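Local coordinates for PlzA (Borrelia burgdorferi, PDB 7MIE), which binds the bacterial second messenger c-di-GMP through a PilZ-type domain and probably acts as a receptor that relays this signal in the Lyme disease spirochaete, at residues E149-A152 and I153-K157; I173-K177 and D178-K182; K204-Y208 and G209-V213. All blocks are in the same frame, centred on the assembly; numbering follows the deposited sequence.

Contact 1 of 3, residues E149-A152 and I153-K157; sequences EEIA and IKVGK
The ammonium of K154 is held by several groups at once: a water that it shares with E150, the carbonyl of F51, and the ring of F51 in a cation-pi contact. That water donates to E150 OE1 at 2.8 Å and accepts from K154 NZ at 2.9 Å, linking opposite charges one helical turn apart whose charged atoms do not meet. Extended beyond CG, the lysine passes E150 O with CG at 3.5 Å and so carries the ammonium out to the water and F51. E150 O is also met by I153 CG2 at 3.4 Å and is buried without a hydrogen-bond partner. I153 sets its CG1 anti to the backbone N (chi1 -167°), which turns CG2 back over the carbonyls of E149 and E150. On another side, I151 CG2 and V155 CG2 touch at 4.1 Å, while small A152 lets M76 and I30 come close. V155 N bonds to I151 O at 2.9 Å, and I153 N to E149 O at 3.0 Å. These are rungs of the i, i+4 ladder of an alpha-helix, with E150 and K154 as its water-bridged acid-base pair and I151 and V155 as its aliphatic pair facing I74.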
loop_
_atom_site.group_PDB
_atom_site.type_symbol
_atom_site.label_atom_id
_atom_site.label_comp_id
_atom_site.label_asym_id
_atom_site.label_seq_id
_atom_site.Cartn_x
_atom_site.Cartn_y
_atom_site.Cartn_z
ATOM N N GLU A 149 1.439 -2.739 21.137
ATOM C CA GLU A 149 1.350 -1.301 21.344
ATOM C C GLU A 149 2.479 -0.551 20.637
ATOM O O GLU A 149 2.236 0.559 20.174
ATOM C CB GLU A 149 1.226 -0.976 22.837
ATOM C CG GLU A 149 -0.127 -1.368 23.427
ATOM C CD GLU A 149 -0.387 -0.826 24.845
ATOM O OE1 GLU A 149 0.543 -0.869 25.666
ATOM O OE2 GLU A 149 -1.504 -0.305 25.112
ATOM N N GLU A 150 3.690 -1.151 20.536
ATOM C CA GLU A 150 4.830 -0.503 19.894
ATOM C C GLU A 150 4.522 -0.213 18.420
ATOM O O GLU A 150 4.871 0.861 17.915
ATOM C CB GLU A 150 6.120 -1.336 20.064
ATOM C CG GLU A 150 6.144 -2.619 19.237
ATOM C CD GLU A 150 7.457 -3.396 19.102
ATOM O OE1 GLU A 150 8.220 -3.166 18.089
ATOM O OE2 GLU A 150 7.702 -4.275 19.975
ATOM N N ILE A 151 3.724 -1.100 17.790
ATOM C CA ILE A 151 3.350 -0.902 16.393
ATOM C C ILE A 151 2.208 0.118 16.298
ATOM O O ILE A 151 2.297 1.052 15.507
ATOM C CB ILE A 151 2.992 -2.244 15.731
ATOM C CG1 ILE A 151 4.283 -3.069 15.601
ATOM C CG2 ILE A 151 2.370 -2.003 14.367
ATOM C CD1 ILE A 151 4.079 -4.465 15.156
ATOM N N ALA A 152 1.178 -0.044 17.131
ATOM C CA ALA A 152 0.015 0.845 17.122
ATOM C C ALA A 152 0.385 2.333 17.280
ATOM O O ALA A 152 -0.114 3.195 16.555
ATOM C CB ALA A 152 -0.978 0.398 18.187
ATOM N N ILE A 153 1.272 2.662 18.226
ATOM C CA ILE A 153 1.640 4.059 18.454
ATOM C C ILE A 153 2.380 4.637 17.242
ATOM O O ILE A 153 2.146 5.779 16.852
ATOM C CB ILE A 153 2.459 4.198 19.767
ATOM C CG1 ILE A 153 2.576 5.664 20.171
ATOM C CG2 ILE A 153 3.829 3.541 19.685
ATOM C CD1 ILE A 153 1.275 6.091 20.840
ATOM N N LYS A 154 3.173 3.798 16.542
ATOM C CA LYS A 154 3.872 4.284 15.365
ATOM C C LYS A 154 2.921 4.459 14.181
ATOM O O LYS A 154 3.079 5.396 13.410
ATOM C CB LYS A 154 4.929 3.255 14.969
ATOM C CG LYS A 154 6.181 3.305 15.850
ATOM C CD LYS A 154 7.174 2.274 15.333
ATOM C CE LYS A 154 8.447 2.306 16.170
ATOM N NZ LYS A 154 9.279 1.137 15.813
ATOM N N VAL A 155 1.898 3.608 14.100
ATOM C CA VAL A 155 0.927 3.763 13.013
ATOM C C VAL A 155 0.169 5.073 13.245
ATOM O O VAL A 155 -0.084 5.839 12.306
ATOM C CB VAL A 155 -0.019 2.536 12.944
ATOM C CG1 VAL A 155 -1.153 2.774 11.939
ATOM C CG2 VAL A 155 0.774 1.261 12.572
ATOM N N GLY A 156 -0.132 5.369 14.516
ATOM C CA GLY A 156 -0.809 6.637 14.794
ATOM C C GLY A 156 0.051 7.845 14.417
ATOM O O GLY A 156 -0.447 8.803 13.802
ATOM N N LYS A 157 1.352 7.749 14.668
ATOM C CA LYS A 157 2.239 8.840 14.279
ATOM C C LYS A 157 2.291 9.009 12.763
ATOM O O LYS A 157 2.359 10.133 12.245
ATOM C CB LYS A 157 3.641 8.602 14.854
ATOM C CG LYS A 157 3.683 8.735 16.376
ATOM C CD LYS A 157 4.990 8.272 16.987
ATOM C CE LYS A 157 5.224 8.842 18.374
ATOM N NZ LYS A 157 6.625 8.565 18.792
HETATM O O HOH W 1 7.650 -1.183 16.126
#

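Contact 2 of 3, residues I173-K177 and D178-K182; sequences IIIDK and DSIRK
D178 lies alongside K177, the two side chains pointing the same way, in a loose salt bridge of 3.6 Å between D178 OD1 and K177 NZ. The same oxygen takes R181 NH2 at 3.2 Å, on its anti side and close to the guanidinium plane, so one short acid is shared by two long bases. S179 comes next and makes three hydrogen bonds through its N and OG. Its N points straight at D176 OD1 (2.9 Å, 170°), while its OG accepts from D176 N at 3.0 Å and donates to I174 O at 2.7 Å. The first two bonds form a capping box, with D176 as N-cap; the aspartate reaches forward to the helix's first turn because its CG stands between the backbone N and carbonyl carbon (chi1 67°). A serine suits this position, being compact and able both to give and to accept, and its CB rests on I173 CG2. I180 N then bonds to D176 O, and I180 CG1 meets I175 CG2 at 3.7 Å, an apolar contact between the incoming chain and the helix. R181 lays its CG against K177 O at 3.3 Å, and its guanidinium passes over that carbonyl with one face toward it. Two acids at the start of the helix probably favour its dipole, while the serine hydroxyl serves both I174 O and D176 N, so S179 links the end of strand 173-174 to the first turn of helix 177-182.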
loop_
_atom_site.group_PDB
_atom_site.type_symbol
_atom_site.label_atom_id
_atom_site.label_comp_id
_atom_site.label_asym_id
_atom_site.label_seq_id
_atom_site.Cartn_x
_atom_site.Cartn_y
_atom_site.Cartn_z
ATOM N N ILE A 173 10.076 6.053 -5.948
ATOM C CA ILE A 173 10.874 5.107 -6.715
ATOM C C ILE A 173 11.540 5.849 -7.867
ATOM O O ILE A 173 10.855 6.303 -8.774
ATOM C CB ILE A 173 9.968 3.979 -7.255
ATOM C CG1 ILE A 173 9.217 3.262 -6.126
ATOM C CG2 ILE A 173 10.810 2.998 -8.099
ATOM C CD1 ILE A 173 8.017 2.388 -6.620
ATOM N N ILE A 174 12.885 5.945 -7.862
ATOM C CA ILE A 174 13.587 6.598 -8.959
ATOM C C ILE A 174 13.689 5.617 -10.110
ATOM O O ILE A 174 14.084 4.473 -9.892
ATOM C CB ILE A 174 15.008 7.060 -8.526
ATOM C CG1 ILE A 174 14.916 8.135 -7.439
ATOM C CG2 ILE A 174 15.797 7.564 -9.734
ATOM C CD1 ILE A 174 16.250 8.535 -6.830
ATOM N N ILE A 175 13.344 6.071 -11.321
ATOM C CA ILE A 175 13.307 5.199 -12.488
ATOM C C ILE A 175 14.725 5.050 -13.026
ATOM O O ILE A 175 15.336 6.040 -13.382
ATOM C CB ILE A 175 12.388 5.810 -13.557
ATOM C CG1 ILE A 175 10.957 5.875 -12.996
ATOM C CG2 ILE A 175 12.453 5.025 -14.866
ATOM C CD1 ILE A 175 10.356 4.532 -12.557
ATOM N N ASP A 176 15.219 3.819 -13.041
ATOM C CA ASP A 176 16.555 3.535 -13.549
ATOM C C ASP A 176 16.560 2.074 -13.983
ATOM O O ASP A 176 15.525 1.425 -13.933
ATOM C CB ASP A 176 17.636 3.887 -12.515
ATOM C CG ASP A 176 17.638 3.024 -11.260
ATOM O OD1 ASP A 176 17.004 1.957 -11.263
ATOM O OD2 ASP A 176 18.271 3.437 -10.270
ATOM N N LYS A 177 17.717 1.581 -14.464
ATOM C CA LYS A 177 17.826 0.211 -14.941
ATOM C C LYS A 177 17.335 -0.795 -13.903
ATOM O O LYS A 177 16.626 -1.726 -14.260
ATOM C CB LYS A 177 19.283 -0.110 -15.297
ATOM C CG LYS A 177 20.289 0.299 -14.230
ATOM C CD LYS A 177 21.200 -0.828 -13.801
ATOM C CE LYS A 177 22.473 -0.322 -13.158
ATOM N NZ LYS A 177 22.988 -1.275 -12.144
ATOM N N ASP A 178 17.649 -0.591 -12.616
ATOM C CA ASP A 178 17.249 -1.554 -11.601
ATOM C C ASP A 178 15.736 -1.482 -11.340
ATOM O O ASP A 178 15.066 -2.499 -11.235
ATOM C CB ASP A 178 18.000 -1.317 -10.297
ATOM C CG ASP A 178 19.497 -1.600 -10.382
ATOM O OD1 ASP A 178 19.860 -2.596 -11.034
ATOM O OD2 ASP A 178 20.285 -0.830 -9.772
ATOM N N SER A 179 15.210 -0.272 -11.143
ATOM C CA SER A 179 13.800 -0.217 -10.782
ATOM C C SER A 179 12.884 -0.594 -11.951
ATOM O O SER A 179 11.820 -1.182 -11.733
ATOM C CB SER A 179 13.437 1.120 -10.184
ATOM O OG SER A 179 13.671 2.127 -11.152
ATOM N N ILE A 180 13.280 -0.269 -13.191
ATOM C CA ILE A 180 12.460 -0.683 -14.333
ATOM C C ILE A 180 12.416 -2.202 -14.437
ATOM O O ILE A 180 11.419 -2.760 -14.867
ATOM C CB ILE A 180 12.859 -0.048 -15.683
ATOM C CG1 ILE A 180 12.449 1.416 -15.759
ATOM C CG2 ILE A 180 12.198 -0.817 -16.838
ATOM C CD1 ILE A 180 10.944 1.592 -15.999
ATOM N N ARG A 181 13.468 -2.894 -13.991
ATOM C CA ARG A 181 13.415 -4.338 -14.051
ATOM C C ARG A 181 12.402 -4.884 -13.050
ATOM O O ARG A 181 11.713 -5.863 -13.351
ATOM C CB ARG A 181 14.815 -4.964 -13.943
ATOM C CG ARG A 181 15.649 -4.742 -15.196
ATOM C CD ARG A 181 16.921 -5.574 -15.216
ATOM N NE ARG A 181 17.887 -4.952 -14.341
ATOM C CZ ARG A 181 19.149 -4.696 -14.674
ATOM N NH1 ARG A 181 19.598 -4.999 -15.879
ATOM N NH2 ARG A 181 19.944 -4.111 -13.801
ATOM N N LYS A 182 12.295 -4.240 -11.877
ATOM C CA LYS A 182 11.461 -4.751 -10.800
ATOM C C LYS A 182 9.999 -4.366 -11.045
ATOM O O LYS A 182 9.105 -5.191 -10.876
ATOM C CB LYS A 182 11.950 -4.189 -9.458
ATOM C CG LYS A 182 11.209 -4.688 -8.212
ATOM C CD LYS A 182 11.197 -6.216 -8.045
ATOM C CE LYS A 182 10.872 -6.644 -6.629
ATOM N NZ LYS A 182 9.408 -6.526 -6.385
#

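Contact 3 of 3, residues K204-Y208 and G209-V213; sequences KDLSY and GGALV. With C2E (9,9'-[(2R,3R,3aS,5S,7aR,9R,10R,10aS,12S,14aR)-3,5,10,12-tetrahydroxy-5,12-dioxidooctahydro-2H,7H-difuro[3,2-d:3',2'-j][1,3,7,9,2,8]tetraoxadiphosphacyclododecine-2,9-diyl]bis(2-amino-1,9-dihydro-6H-purin-6-one)), chain C.
D205 and L212 stand across from each other on the same face of the sheet, their side chains crossing at an angle. The carboxylate leans over the leucine, with D205 OD2 3.5 Å from L212 CB, and turns OD1 toward the guanine of c-di-GMP. With chi1 at 69° the carboxyl group is folded in over its own backbone, and OD1 faces the base. OD1 alone is a bifurcated acceptor for C2E N1 and C2E N2, each at 2.9 Å and bent to 147°; a negatively charged oxygen probably suits two N-H donors. S207, beyond it on that face, also takes N2 on OG, although the place of this hydroxyl is less sure. The two strands form a beta hairpin carrying the D-x-S-x-x-G signature of PilZ domains, and a classic bulge sets K204 and D205 opposite L212. There K204 N (2.9 Å) and D205 N (3.3 Å) reach L212 O from one face of its plane. Toward the turn, G209 and G210 present bare backbone, and the ribose settles close, with C2E O2' 3.3 Å from G209 C. The guanine's C2 comes within 3.3 Å of A211 N. R172 and R168 also bond to the ligand. On the reverse face L206 CD2 meets A211 CB at 3.8 Å, both packing on F231. Y208, at the turn, sends its ring edge-to-face with that of H170 and its hydroxyl to M44 O.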
loop_
_atom_site.group_PDB
_atom_site.type_symbol
_atom_site.label_atom_id
_atom_site.label_comp_id
_atom_site.label_asym_id
_atom_site.label_seq_id
_atom_site.Cartn_x
_atom_site.Cartn_y
_atom_site.Cartn_z
ATOM N N LYS A 204 10.514 9.979 -14.374
ATOM C CA LYS A 204 11.719 10.100 -13.560
ATOM C C LYS A 204 11.534 9.448 -12.190
ATOM O O LYS A 204 12.481 8.855 -11.687
ATOM C CB LYS A 204 12.159 11.559 -13.427
ATOM C CG LYS A 204 12.441 12.257 -14.755
ATOM C CD LYS A 204 13.187 11.408 -15.790
ATOM C CE LYS A 204 14.675 11.251 -15.525
ATOM N NZ LYS A 204 15.350 10.440 -16.580
ATOM N N ASP A 205 10.336 9.574 -11.585
ATOM C CA ASP A 205 10.048 8.867 -10.346
ATOM C C ASP A 205 8.549 8.619 -10.206
ATOM O O ASP A 205 7.735 9.292 -10.860
ATOM C CB ASP A 205 10.716 9.526 -9.124
ATOM C CG ASP A 205 10.177 10.883 -8.692
ATOM O OD1 ASP A 205 8.970 10.986 -8.508
ATOM O OD2 ASP A 205 11.010 11.843 -8.503
ATOM N N LEU A 206 8.225 7.604 -9.402
ATOM C CA LEU A 206 6.839 7.212 -9.128
ATOM C C LEU A 206 6.648 7.016 -7.627
ATOM O O LEU A 206 7.557 6.566 -6.934
ATOM C CB LEU A 206 6.511 5.870 -9.804
ATOM C CG LEU A 206 6.472 5.855 -11.337
ATOM C CD1 LEU A 206 6.187 4.432 -11.850
ATOM C CD2 LEU A 206 5.369 6.811 -11.829
ATOM N N SER A 207 5.420 7.253 -7.151
ATOM C CA SER A 207 5.075 6.885 -5.794
ATOM C C SER A 207 3.588 6.556 -5.760
ATOM O O SER A 207 2.884 6.700 -6.766
ATOM C CB SER A 207 5.445 8.017 -4.850
ATOM O OG SER A 207 4.616 9.133 -5.133
ATOM N N TYR A 208 3.095 6.132 -4.595
ATOM C CA TYR A 208 1.680 5.836 -4.440
ATOM C C TYR A 208 0.817 7.026 -4.885
ATOM O O TYR A 208 -0.240 6.815 -5.466
ATOM C CB TYR A 208 1.392 5.498 -2.963
ATOM C CG TYR A 208 1.683 4.062 -2.567
ATOM C CD1 TYR A 208 1.094 3.001 -3.244
ATOM C CD2 TYR A 208 2.515 3.776 -1.486
ATOM C CE1 TYR A 208 1.342 1.673 -2.897
ATOM C CE2 TYR A 208 2.718 2.458 -1.078
ATOM C CZ TYR A 208 2.152 1.418 -1.790
ATOM O OH TYR A 208 2.352 0.120 -1.412
ATOM N N GLY A 209 1.297 8.246 -4.638
ATOM C CA GLY A 209 0.448 9.424 -4.794
ATOM C C GLY A 209 0.778 10.321 -5.992
ATOM O O GLY A 209 0.093 11.337 -6.203
ATOM N N GLY A 210 1.824 10.007 -6.767
ATOM C CA GLY A 210 2.144 10.890 -7.888
ATOM C C GLY A 210 3.374 10.448 -8.676
ATOM O O GLY A 210 3.806 9.301 -8.571
ATOM N N ALA A 211 3.971 11.399 -9.416
ATOM C CA ALA A 211 5.036 11.094 -10.351
ATOM C C ALA A 211 5.804 12.361 -10.668
ATOM O O ALA A 211 5.279 13.457 -10.503
ATOM C CB ALA A 211 4.475 10.496 -11.638
ATOM N N LEU A 212 7.067 12.195 -11.061
ATOM C CA LEU A 212 7.804 13.299 -11.658
ATOM C C LEU A 212 8.110 12.869 -13.078
ATOM O O LEU A 212 8.550 11.736 -13.278
ATOM C CB LEU A 212 9.119 13.541 -10.903
ATOM C CG LEU A 212 10.013 14.639 -11.505
ATOM C CD1 LEU A 212 9.380 16.031 -11.372
ATOM C CD2 LEU A 212 11.375 14.645 -10.828
ATOM N N VAL A 213 7.809 13.745 -14.057
ATOM C CA VAL A 213 8.076 13.419 -15.445
ATOM C C VAL A 213 8.872 14.571 -16.058
ATOM O O VAL A 213 8.812 15.693 -15.578
ATOM C CB VAL A 213 6.787 13.174 -16.247
ATOM C CG1 VAL A 213 5.982 11.996 -15.689
ATOM C CG2 VAL A 213 5.937 14.445 -16.312
HETATM P P1 C2E C . 1.542 18.108 -2.162
HETATM O O2P C2E C . 2.492 19.051 -2.764
HETATM O O1P C2E C . 0.055 18.350 -2.227
HETATM O "O5'" C2E C . 1.741 16.761 -3.018
HETATM C "C5'" C2E C . 0.835 15.672 -2.778
HETATM C "C4'" C2E C . 1.448 14.389 -3.291
HETATM O "O4'" C2E C . 1.748 14.525 -4.698
HETATM C "C3'" C2E C . 2.795 14.008 -2.671
HETATM O "O3'" C2E C . 2.522 13.335 -1.446
HETATM C "C2'" C2E C . 3.241 12.947 -3.713
HETATM O "O2'" C2E C . 2.480 11.767 -3.545
HETATM C "C1'" C2E C . 2.767 13.596 -5.025
HETATM N N9 C2E C . 3.842 14.298 -5.708
HETATM C C8 C2E C . 4.050 15.649 -5.869
HETATM N N7 C2E C . 5.131 15.928 -6.546
HETATM C C5 C2E C . 5.688 14.673 -6.812
HETATM C C6 C2E C . 6.881 14.325 -7.485
HETATM O O6 C2E C . 7.739 15.100 -7.934
HETATM N N1 C2E C . 7.060 12.930 -7.514
HETATM C C2 C2E C . 6.189 12.001 -6.980
HETATM N N2 C2E C . 6.511 10.694 -7.082
HETATM N N3 C2E C . 5.069 12.323 -6.342
HETATM C C4 C2E C . 4.893 13.674 -6.305
HETATM P P11 C2E C . 3.736 13.199 -0.382
HETATM O O21 C2E C . 3.184 12.292 0.665
HETATM O O11 C2E C . 4.944 12.735 -1.150
HETATM O O5A C2E C . 3.980 14.728 0.073
HETATM C C5A C2E C . 2.998 15.257 0.999
HETATM C C4A C2E C . 3.185 16.746 1.089
HETATM O O4A C2E C . 4.482 17.047 1.654
HETATM C C3A C2E C . 3.184 17.459 -0.263
HETATM O O3A C2E C . 1.822 17.635 -0.647
HETATM C C2A C2E C . 3.945 18.734 0.092
HETATM O O2A C2E C . 3.135 19.669 0.790
HETATM C C1A C2E C . 5.035 18.155 1.002
HETATM N N91 C2E C . 6.268 17.805 0.321
HETATM C C81 C2E C . 6.742 16.543 0.029
HETATM N N71 C2E C . 7.889 16.586 -0.600
HETATM C C51 C2E C . 8.196 17.945 -0.716
HETATM C C61 C2E C . 9.319 18.606 -1.294
HETATM O O61 C2E C . 10.334 18.139 -1.826
HETATM N N11 C2E C . 9.211 19.989 -1.178
HETATM C C21 C2E C . 8.146 20.665 -0.637
HETATM N N21 C2E C . 8.240 22.006 -0.640
HETATM N N31 C2E C . 7.112 20.059 -0.051
HETATM C C41 C2E C . 7.196 18.696 -0.150
#

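How the contacts relate
Contacts 2 and 3 belong to one sheet and touch each other, since strand 173-174 pairs with strand 198-207: I173 N lies 2.8 Å from L206 O and I175 N 2.9 Å from K204 O. Contact 1 sits apart, on helix 149-164, with its centre about 27 Å from that of contact 3 and 31 Å from that of contact 2. Contact 3 is the buried one; its backbone polar groups pair within the hairpin, while the side chains of D205 and S207 bind the ligand. Contact 2 is more exposed, and its charges serve a helix start and a surface ion network. Contact 1 is partly buried, with aliphatic packing inside and a water-mediated acid-base link outside. Only contact 3 touches c-di-GMP directly.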